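Local coordinates for uncharacterized HTH-type transcriptional regulator YydK (Bacillus subtilis subsp. subtilis, PDB 3BWG), which probably binds DNA as a transcriptional regulator of the GntR family, through a winged helix-turn-helix domain joined to a UTRA domain, at the interface of chains A and B. Coordinates in Å, arbitrary orientation; residue numbers count along the deposited sequence, not the author numbering. Chains: chain A/B, Uncharacterized HTH-type transcriptional regulator yydK.

The interface of chains A and B. Residues chain A 230-234; chain B 176-178.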
loop_
_atom_site.group_PDB
_atom_site.type_symbol
_atom_site.label_atom_id
_atom_site.label_comp_id
_atom_site.label_asym_id
_atom_site.label_seq_id
_atom_site.Cartn_x
_atom_site.Cartn_y
_atom_site.Cartn_z
ATOM N N PHE A 230 -8.191 -7.689 2.822
ATOM C CA PHE A 230 -6.964 -6.988 3.177
ATOM C C PHE A 230 -7.224 -5.557 3.539
ATOM O O PHE A 230 -8.208 -4.997 3.116
ATOM C CB PHE A 230 -5.960 -7.068 2.010
ATOM C CG PHE A 230 -5.656 -8.481 1.612
ATOM C CD1 PHE A 230 -4.632 -9.190 2.258
ATOM C CD2 PHE A 230 -6.457 -9.131 0.654
ATOM C CE1 PHE A 230 -4.391 -10.549 1.914
ATOM C CE2 PHE A 230 -6.236 -10.475 0.294
ATOM C CZ PHE A 230 -5.202 -11.187 0.912
ATOM N N VAL A 231 -6.375 -4.994 4.392
ATOM C CA VAL A 231 -6.418 -3.597 4.685
ATOM C C VAL A 231 -5.047 -3.033 4.375
ATOM O O VAL A 231 -4.025 -3.657 4.610
ATOM C CB VAL A 231 -6.904 -3.247 6.137
ATOM C CG1 VAL A 231 -6.212 -4.135 7.259
ATOM C CG2 VAL A 231 -6.748 -1.742 6.431
ATOM N N VAL A 232 -5.043 -1.853 3.791
ATOM C CA VAL A 232 -3.805 -1.091 3.604
ATOM C C VAL A 232 -4.108 0.348 3.964
ATOM O O VAL A 232 -5.245 0.825 3.810
ATOM C CB VAL A 232 -3.168 -1.320 2.183
ATOM C CG1 VAL A 232 -4.137 -1.039 1.101
ATOM C CG2 VAL A 232 -1.843 -0.491 1.998
ATOM N N GLN A 233 -3.119 1.011 4.553
ATOM C CA GLN A 233 -3.305 2.365 5.025
ATOM C C GLN A 233 -2.365 3.311 4.301
ATOM O O GLN A 233 -1.217 2.960 3.967
ATOM C CB GLN A 233 -3.139 2.456 6.533
ATOM C CG GLN A 233 -4.360 1.848 7.193
ATOM C CD GLN A 233 -4.211 1.557 8.651
ATOM O OE1 GLN A 233 -4.839 2.201 9.473
ATOM N NE2 GLN A 233 -3.420 0.547 8.978
ATOM N N ALA A 234 -2.863 4.500 4.016
ATOM C CA ALA A 234 -2.007 5.449 3.408
ATOM C C ALA A 234 -1.964 6.590 4.360
ATOM O O ALA A 234 -2.915 6.790 5.116
ATOM C CB ALA A 234 -2.544 5.856 2.011
ATOM N N SER B 176 -5.913 7.736 4.529
ATOM C CA SER B 176 -7.010 6.922 4.058
ATOM C C SER B 176 -6.799 5.452 4.453
ATOM O O SER B 176 -5.678 4.966 4.533
ATOM C CB SER B 176 -7.126 7.001 2.513
ATOM O OG SER B 176 -5.847 6.789 1.964
ATOM N N ASP B 177 -7.912 4.754 4.635
ATOM C CA ASP B 177 -7.946 3.311 4.814
ATOM C C ASP B 177 -8.577 2.612 3.610
ATOM O O ASP B 177 -9.670 3.001 3.193
ATOM C CB ASP B 177 -8.736 3.028 6.096
ATOM C CG ASP B 177 -8.110 3.744 7.329
ATOM O OD1 ASP B 177 -6.858 3.791 7.454
ATOM O OD2 ASP B 177 -8.872 4.301 8.144
ATOM N N LEU B 178 -7.918 1.585 3.054
ATOM C CA LEU B 178 -8.503 0.778 1.957
ATOM C C LEU B 178 -8.709 -0.652 2.400
ATOM O O LEU B 178 -7.802 -1.229 3.030
ATOM C CB LEU B 178 -7.625 0.788 0.691
ATOM C CG LEU B 178 -7.598 1.990 -0.260
ATOM C CD1 LEU B 178 -7.205 3.302 0.511
ATOM C CD2 LEU B 178 -6.687 1.784 -1.478
#
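B:Leu178 and A:Val232 face each other across an antiparallel strand pairing in which the C-terminal strand 230-234 of one chain joins the edge of strand 173-184, part of the UTRA domain of this GntR-family regulator, in the other. Both polar backbone atoms of each residue are used: A:Val232 N donates to B:Leu178 O at 2.9 Å, and B:Leu178 N returns a bond of 2.9 Å to A:Val232 O. Two residues along, A:Ala234 N reaches B:Ser176 O at 2.9 Å. The return bond, from B:Ser176 N to A:Ala234 O, is the longest of the four at 3.2 Å.

Side chains alternate between the two faces of the ladder. On one face A:Val232 and B:Leu178 run parallel to each other out of the ladder, with the valine methyl CG1 4.0 Å from B:Leu178 CB. The valine rotamer, with CG1 between its own backbone N and carbonyl carbon (chi1 54°), turns this methyl towards the leucine and leaves CG2 anti to the backbone N. Farther along, the methyl CB of A:Ala234 meets the hydroxyl OG of B:Ser176 at 3.4 Å.

The opposite face carries A:Gln233 alongside B:Asp177. The glutamine chain runs extended beyond CG, its amide plane turned 57° from the carboxylate. As modelled, the amide oxygen OE1 of A:Gln233 lies 3.3 Å from the carboxylate oxygen OD1 of B:Asp177, an unfavourable approach of two oxygens; the amide could be turned over, its O and N being easily interchanged, and no bond is to be read from the pair. On this face too, the methyl CG2 of A:Val231, anti to its own amide nitrogen, leans over B:Leu178 O at 3.6 Å. Two-fold symmetry repeats the ladder with the chains exchanged, in what is plausibly, though not provably from the structure alone, the biological dimer.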